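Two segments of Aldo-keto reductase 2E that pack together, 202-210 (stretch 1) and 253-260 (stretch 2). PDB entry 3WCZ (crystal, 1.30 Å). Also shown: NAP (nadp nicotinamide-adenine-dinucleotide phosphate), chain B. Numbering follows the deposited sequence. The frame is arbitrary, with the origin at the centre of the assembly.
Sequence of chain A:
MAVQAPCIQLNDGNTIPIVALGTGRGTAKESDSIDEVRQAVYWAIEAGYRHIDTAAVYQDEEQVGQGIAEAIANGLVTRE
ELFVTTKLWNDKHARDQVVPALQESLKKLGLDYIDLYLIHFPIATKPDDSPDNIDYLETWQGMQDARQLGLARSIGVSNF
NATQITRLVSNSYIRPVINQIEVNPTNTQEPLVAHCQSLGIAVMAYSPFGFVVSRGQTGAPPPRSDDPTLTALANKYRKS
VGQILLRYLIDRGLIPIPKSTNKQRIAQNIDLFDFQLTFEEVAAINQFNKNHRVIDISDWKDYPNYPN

Stretch 1, residues 202-210: AVMAYSPFG
Stretch 2 (253-260) GLIPIPKS

Residues 202-210 and 253-260 of this aldo-keto reductase form a short parallel β pairing whose strands run on into loops that together hold NADP, a compact example of a cofactor site built where strands end.

Stretch 1 is extended from Ala202 to Tyr206, with phi/psi near -117/127 at Val203, -95/132 at Met204 and -103/107 at Ala205. Gly253 (81/21), the first residue to leave a helix, adopts the positive phi of a Schellman motif, which favours glycine; the chain then extends through Ile255 (-107/96) and Pro256 (-73/151). Met204 lies beside Ile255 (CA to CA 4.4 Å) and Ala205 beside Pro256 (CA to CA 4.6 Å).

As parallel geometry requires, the hydrogen bonds alternate between strands: Ile255 N donates to Val203 O (3.0 Å), Ala205 N to Ile255 O (2.8 Å), and Ile257 N to Ala205 O (3.0 Å). Proline has no amide hydrogen, yet Pro256 fits because on its own strand the donors are Ile255 N and Ile257 N, on either side of it. Before the ladder, one water accepts from Val203 N (2.9 Å) and donates to Gly253 O (2.7 Å).

Apolar side chains pack beside the ladder, buried from solvent. Met204 (m, t, p) and Ile255 (m, t) share one face, Met204 CG lying 3.9 Å from Ile255 CB; Met204 CE also reaches Ile257 (m, t) CD1 (3.7 Å). Ala205 and Pro256 point to the other face. Val203 (t) packs its CB 3.8 Å from Leu254 (m, t) CD2.

Beyond the strand, Ser207 (42/53) opens a type I turn closed by Gly210 N to Ser207 O (3.1 Å). Apolar packing continues as Phe209 (chi1 m) brings CE2 to 4.0 Å from Pro258 CB.

Both loops grip NADP: Ser207 OG donates to O2N (2.9 Å), Lys259 N to O1A and Lys259 NZ to O3X (both 2.8 Å), while the Tyr206 ring (chi1 p) presents a face to C4N of the nicotinamide.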

ATOM      1  N   ALA A 202       5.649  -9.879  -4.619  1.00  7.83           N
ATOM      2  CA  ALA A 202       5.846  -8.477  -4.958  1.00  7.55           C
ATOM      3  C   ALA A 202       5.651  -7.600  -3.721  1.00  7.25           C
ATOM      4  O   ALA A 202       5.004  -7.997  -2.746  1.00  8.29           O
ATOM      5  CB  ALA A 202       4.902  -8.047  -6.080  1.00  9.44           C
ATOM      6  N   VAL A 203       6.219  -6.401  -3.760  1.00  7.14           N
ATOM      7  CA  VAL A 203       6.157  -5.475  -2.644  1.00  7.66           C
ATOM      8  C   VAL A 203       5.414  -4.209  -3.023  1.00  7.33           C
ATOM      9  O   VAL A 203       5.763  -3.555  -4.007  1.00  8.29           O
ATOM     10  CB  VAL A 203       7.557  -5.159  -2.136  1.00  8.31           C
ATOM     11  CG1 VAL A 203       7.498  -4.065  -1.077  1.00  9.23           C
ATOM     12  CG2 VAL A 203       8.198  -6.451  -1.625  1.00 12.57           C
ATOM     13  N   MET A 204       4.411  -3.862  -2.215  1.00  6.87           N
ATOM     14  CA  MET A 204       3.788  -2.545  -2.265  1.00  6.88           C
ATOM     15  C   MET A 204       4.483  -1.690  -1.215  1.00  7.43           C
ATOM     16  O   MET A 204       4.702  -2.150  -0.096  1.00  8.58           O
ATOM     17  CB  MET A 204       2.278  -2.610  -1.994  1.00  7.15           C
ATOM     18  CG  MET A 204       1.476  -3.251  -3.109  1.00  7.78           C
ATOM     19  SD  MET A 204      -0.299  -3.410  -2.736  1.00  8.39           S
ATOM     20  CE  MET A 204      -0.832  -1.696  -2.915  1.00  9.44           C
ATOM     21  N   ALA A 205       4.882  -0.474  -1.610  1.00  7.51           N
ATOM     22  CA  ALA A 205       5.609   0.463  -0.760  1.00  7.47           C
ATOM     23  C   ALA A 205       4.696   1.552  -0.234  1.00  8.03           C
ATOM     24  O   ALA A 205       4.263   2.465  -0.980  1.00  7.51           O
ATOM     25  CB  ALA A 205       6.763   1.097  -1.571  1.00  8.20           C
ATOM     26  N   TYR A 206       4.371   1.456   1.052  1.00  6.47           N
ATOM     27  CA  TYR A 206       3.580   2.482   1.706  1.00  7.58           C
ATOM     28  C   TYR A 206       4.446   3.610   2.279  1.00  6.50           C
ATOM     29  O   TYR A 206       5.652   3.478   2.396  1.00  7.85           O
ATOM     30  CB  TYR A 206       2.620   1.866   2.718  1.00  8.82           C
ATOM     31  CG  TYR A 206       3.111   1.362   4.043  1.00  7.71           C
ATOM     32  CD1 TYR A 206       3.608   2.213   5.024  1.00  7.96           C
ATOM     33  CD2 TYR A 206       2.945   0.027   4.370  1.00  7.25           C
ATOM     34  CE1 TYR A 206       3.946   1.740   6.287  1.00  7.22           C
ATOM     35  CE2 TYR A 206       3.293  -0.453   5.618  1.00  8.51           C
ATOM     36  CZ  TYR A 206       3.760   0.413   6.575  1.00  7.64           C
ATOM     37  OH  TYR A 206       4.082  -0.010   7.831  1.00  9.67           O
ATOM     38  N   SER A 207       3.769   4.714   2.599  1.00  7.21           N
ATOM     39  CA  SER A 207       4.399   5.978   3.000  1.00  7.84           C
ATOM     40  C   SER A 207       5.609   6.274   2.124  1.00  7.85           C
ATOM     41  O   SER A 207       6.700   6.515   2.616  1.00  7.73           O
ATOM     42  CB  SER A 207       4.767   5.960   4.490  1.00  7.40           C
ATOM     43  OG  SER A 207       3.638   5.763   5.338  1.00  9.20           O
ATOM     44  N   PRO A 208       5.402   6.255   0.807  1.00  7.28           N
ATOM     45  CA  PRO A 208       6.521   6.372  -0.134  1.00  6.86           C
ATOM     46  C   PRO A 208       7.263   7.714  -0.072  1.00  8.73           C
ATOM     47  O   PRO A 208       8.420   7.765  -0.505  1.00  8.76           O
ATOM     48  CB  PRO A 208       5.853   6.210  -1.494  1.00  8.20           C
ATOM     49  CG  PRO A 208       4.467   6.702  -1.291  1.00  8.07           C
ATOM     50  CD  PRO A 208       4.112   6.193   0.102  1.00  7.62           C
ATOM     51  N   PHE A 209       6.635   8.776   0.444  1.00  7.67           N
ATOM     52  CA  PHE A 209       7.321  10.057   0.521  1.00  9.07           C
ATOM     53  C   PHE A 209       8.158  10.196   1.788  1.00 10.04           C
ATOM     54  O   PHE A 209       8.891  11.199   1.940  1.00  9.81           O
ATOM     55  CB  PHE A 209       6.333  11.209   0.375  1.00 11.00           C
ATOM     56  CG  PHE A 209       5.655  11.246  -0.974  1.00  9.24           C
ATOM     57  CD1 PHE A 209       6.400  11.382  -2.140  1.00 11.53           C
ATOM     58  CD2 PHE A 209       4.294  11.127  -1.081  1.00  9.44           C
ATOM     59  CE1 PHE A 209       5.753  11.427  -3.368  1.00 12.87           C
ATOM     60  CE2 PHE A 209       3.656  11.203  -2.273  1.00  9.15           C
ATOM     61  CZ  PHE A 209       4.375  11.343  -3.421  1.00 11.15           C
ATOM     62  N   GLY A 210       8.104   9.227   2.695  1.00  9.88           N
ATOM     63  CA  GLY A 210       8.971   9.251   3.861  1.00  9.00           C
ATOM     64  C   GLY A 210       8.797  10.540   4.647  1.00  9.41           C
ATOM     65  O   GLY A 210       7.696  11.044   4.783  1.00 10.00           O
ATOM     66  N   GLY A 253      11.515  -2.087  -8.317  1.00  7.57           N
ATOM     67  CA  GLY A 253      10.530  -3.116  -8.619  1.00  7.52           C
ATOM     68  C   GLY A 253       9.323  -3.107  -7.711  1.00  7.63           C
ATOM     69  O   GLY A 253       8.645  -4.130  -7.592  1.00  9.39           O
ATOM     70  N   LEU A 254       9.050  -1.987  -7.063  1.00  6.60           N
ATOM     71  CA  LEU A 254       8.001  -1.858  -6.053  1.00  6.84           C
ATOM     72  C   LEU A 254       6.785  -1.150  -6.631  1.00  8.42           C
ATOM     73  O   LEU A 254       6.859  -0.490  -7.681  1.00  9.26           O
ATOM     74  CB  LEU A 254       8.537  -1.070  -4.856  1.00  8.03           C
ATOM     75  CG  LEU A 254       9.924  -1.494  -4.373  1.00  7.19           C
ATOM     76  CD1 LEU A 254      10.374  -0.637  -3.203  1.00 10.08           C
ATOM     77  CD2 LEU A 254       9.951  -2.958  -4.013  1.00 10.72           C
ATOM     78  N   ILE A 255       5.660  -1.309  -5.932  1.00  7.78           N
ATOM     79  CA  ILE A 255       4.389  -0.691  -6.258  1.00  8.10           C
ATOM     80  C   ILE A 255       4.147   0.407  -5.226  1.00  7.35           C
ATOM     81  O   ILE A 255       3.694   0.121  -4.121  1.00  8.54           O
ATOM     82  CB  ILE A 255       3.263  -1.738  -6.208  1.00  8.59           C
ATOM     83  CG1 ILE A 255       3.519  -2.832  -7.253  1.00  8.97           C
ATOM     84  CG2 ILE A 255       1.907  -1.081  -6.378  1.00  8.69           C
ATOM     85  CD1 ILE A 255       2.723  -4.138  -6.972  1.00 14.17           C
ATOM     86  N   PRO A 256       4.499   1.667  -5.545  1.00  7.54           N
ATOM     87  CA  PRO A 256       4.289   2.727  -4.560  1.00  7.23           C
ATOM     88  C   PRO A 256       2.816   3.091  -4.404  1.00  7.54           C
ATOM     89  O   PRO A 256       2.013   2.917  -5.334  1.00  7.87           O
ATOM     90  CB  PRO A 256       5.074   3.902  -5.154  1.00  8.11           C
ATOM     91  CG  PRO A 256       5.027   3.652  -6.621  1.00  9.57           C
ATOM     92  CD  PRO A 256       5.139   2.174  -6.780  1.00  8.89           C
ATOM     93  N   ILE A 257       2.488   3.546  -3.198  1.00  6.79           N
ATOM     94  CA  ILE A 257       1.130   3.921  -2.843  1.00  8.48           C
ATOM     95  C   ILE A 257       1.054   5.401  -2.447  1.00  7.96           C
ATOM     96  O   ILE A 257       0.786   5.737  -1.285  1.00  7.95           O
ATOM     97  CB  ILE A 257       0.591   3.073  -1.665  1.00  7.29           C
ATOM     98  CG1 ILE A 257       0.951   1.594  -1.808  1.00  8.22           C
ATOM     99  CG2 ILE A 257      -0.923   3.234  -1.548  1.00  8.51           C
ATOM    100  CD1 ILE A 257       0.622   0.808  -0.550  1.00  8.15           C
ATOM    101  N   PRO A 258       1.287   6.312  -3.393  1.00  7.24           N
ATOM    102  CA  PRO A 258       1.236   7.732  -3.023  1.00  7.82           C
ATOM    103  C   PRO A 258      -0.176   8.163  -2.627  1.00  6.33           C
ATOM    104  O   PRO A 258      -1.133   7.985  -3.393  1.00  7.78           O
ATOM    105  CB  PRO A 258       1.687   8.441  -4.309  1.00  7.41           C
ATOM    106  CG  PRO A 258       1.323   7.515  -5.391  1.00  7.95           C
ATOM    107  CD  PRO A 258       1.588   6.142  -4.822  1.00  8.05           C
ATOM    108  N   LYS A 259      -0.305   8.760  -1.442  1.00  8.07           N
ATOM    109  CA  LYS A 259      -1.557   9.379  -1.014  1.00  7.22           C
ATOM    110  C   LYS A 259      -1.555  10.858  -1.438  1.00  8.25           C
ATOM    111  O   LYS A 259      -0.599  11.606  -1.208  1.00  9.25           O
ATOM    112  CB  LYS A 259      -1.744   9.299   0.502  1.00  8.27           C
ATOM    113  CG  LYS A 259      -2.943  10.091   1.034  1.00  8.63           C
ATOM    114  CD  LYS A 259      -2.597  11.532   1.387  1.00  9.52           C
ATOM    115  CE  LYS A 259      -3.786  12.276   1.947  1.00  9.90           C
ATOM    116  NZ  LYS A 259      -3.411  13.713   2.272  1.00 11.17           N
ATOM    117  N   SER A 260      -2.646  11.267  -2.063  1.00  9.42           N
ATOM    118  CA  SER A 260      -2.894  12.692  -2.261  1.00  9.87           C
ATOM    119  C   SER A 260      -4.375  12.901  -2.317  1.00  9.70           C
ATOM    120  O   SER A 260      -5.130  12.033  -2.757  1.00 10.45           O
ATOM    121  CB  SER A 260      -2.256  13.186  -3.553  1.00  9.39           C
ATOM    122  OG  SER A 260      -2.457  14.594  -3.743  1.00 10.84           O
TER
HETATM  123  PA  NAP B 401       2.450   9.402   1.640  1.00  7.92           P
HETATM  124  O1A NAP B 401       1.833   9.031   0.356  1.00  9.16           O
HETATM  125  O2A NAP B 401       3.713   8.859   2.104  1.00  8.11           O
HETATM  126  O5B NAP B 401       2.490  10.944   1.878  1.00  8.86           O
HETATM  127  C5B NAP B 401       1.361  11.739   1.673  1.00  9.54           C
HETATM  128  C4B NAP B 401       1.611  13.229   1.853  1.00  8.79           C
HETATM  129  O4B NAP B 401       2.413  13.716   0.760  1.00 10.31           O
HETATM  130  C3B NAP B 401       0.412  14.094   1.936  1.00 10.82           C
HETATM  131  O3B NAP B 401       0.691  15.098   2.881  1.00 11.36           O
HETATM  132  C2B NAP B 401       0.295  14.622   0.587  1.00  9.96           C
HETATM  133  O2B NAP B 401      -0.402  15.849   0.500  1.00 10.80           O
HETATM  134  C1B NAP B 401       1.726  14.780   0.147  1.00 11.14           C
HETATM  135  N9A NAP B 401       1.992  14.665  -1.271  1.00 10.79           N
HETATM  136  C8A NAP B 401       1.432  13.765  -2.106  1.00  9.16           C
HETATM  137  N7A NAP B 401       1.963  13.831  -3.310  1.00 10.16           N
HETATM  138  C5A NAP B 401       2.911  14.820  -3.284  1.00 11.09           C
HETATM  139  C6A NAP B 401       3.786  15.341  -4.242  1.00 11.83           C
HETATM  140  N6A NAP B 401       3.837  14.917  -5.574  1.00 13.84           N
HETATM  141  N1A NAP B 401       4.596  16.335  -3.839  1.00 15.35           N
HETATM  142  C2A NAP B 401       4.575  16.779  -2.583  1.00 13.05           C
HETATM  143  N3A NAP B 401       3.758  16.295  -1.632  1.00 13.04           N
HETATM  144  C4A NAP B 401       2.931  15.300  -1.987  1.00 11.35           C
HETATM  145  O3  NAP B 401       1.329   9.075   2.763  1.00  9.84           O
HETATM  146  PN  NAP B 401       0.844   7.856   3.667  1.00  8.29           P
HETATM  147  O1N NAP B 401      -0.620   8.056   3.814  1.00  9.32           O
HETATM  148  O2N NAP B 401       1.700   7.818   4.883  1.00  9.53           O
HETATM  149  O5D NAP B 401       1.145   6.522   2.856  1.00  7.70           O
HETATM  150  C5D NAP B 401       0.541   6.278   1.630  1.00  8.81           C
HETATM  151  C4D NAP B 401      -0.532   5.181   1.626  1.00  7.95           C
HETATM  152  O4D NAP B 401       0.021   3.919   1.953  1.00  8.14           O
HETATM  153  C3D NAP B 401      -1.616   5.357   2.639  1.00  6.71           C
HETATM  154  O3D NAP B 401      -2.505   6.407   2.315  1.00  7.48           O
HETATM  155  C2D NAP B 401      -2.198   4.033   2.677  1.00  8.19           C
HETATM  156  O2D NAP B 401      -2.970   3.793   1.535  1.00  7.76           O
HETATM  157  C1D NAP B 401      -0.955   3.171   2.688  1.00  8.41           C
HETATM  158  N1N NAP B 401      -0.373   2.793   3.981  1.00  8.48           N
HETATM  159  C2N NAP B 401      -0.484   1.528   4.426  1.00  7.55           C
HETATM  160  C3N NAP B 401       0.075   1.170   5.627  1.00  9.28           C
HETATM  161  C7N NAP B 401      -0.049  -0.252   6.022  1.00  9.39           C
HETATM  162  O7N NAP B 401      -0.246  -1.170   5.189  1.00 10.19           O
HETATM  163  N7N NAP B 401       0.208  -0.535   7.316  1.00  5.79           N
HETATM  164  C4N NAP B 401       0.706   2.122   6.451  1.00  9.17           C
HETATM  165  C5N NAP B 401       0.833   3.433   5.975  1.00  9.24           C
HETATM  166  C6N NAP B 401       0.279   3.719   4.734  1.00  9.66           C
HETATM  167  P2B NAP B 401      -1.668  16.056  -0.460  1.00 11.61           P
HETATM  168  O1X NAP B 401      -2.118  17.495  -0.143  1.00 13.70           O
HETATM  169  O2X NAP B 401      -1.204  15.955  -1.848  1.00 11.72           O
HETATM  170  O3X NAP B 401      -2.695  15.021  -0.075  1.00 12.36           O
HETATM  171  O   HOH W   1       8.210  -6.108  -5.856  1.00 10.30           O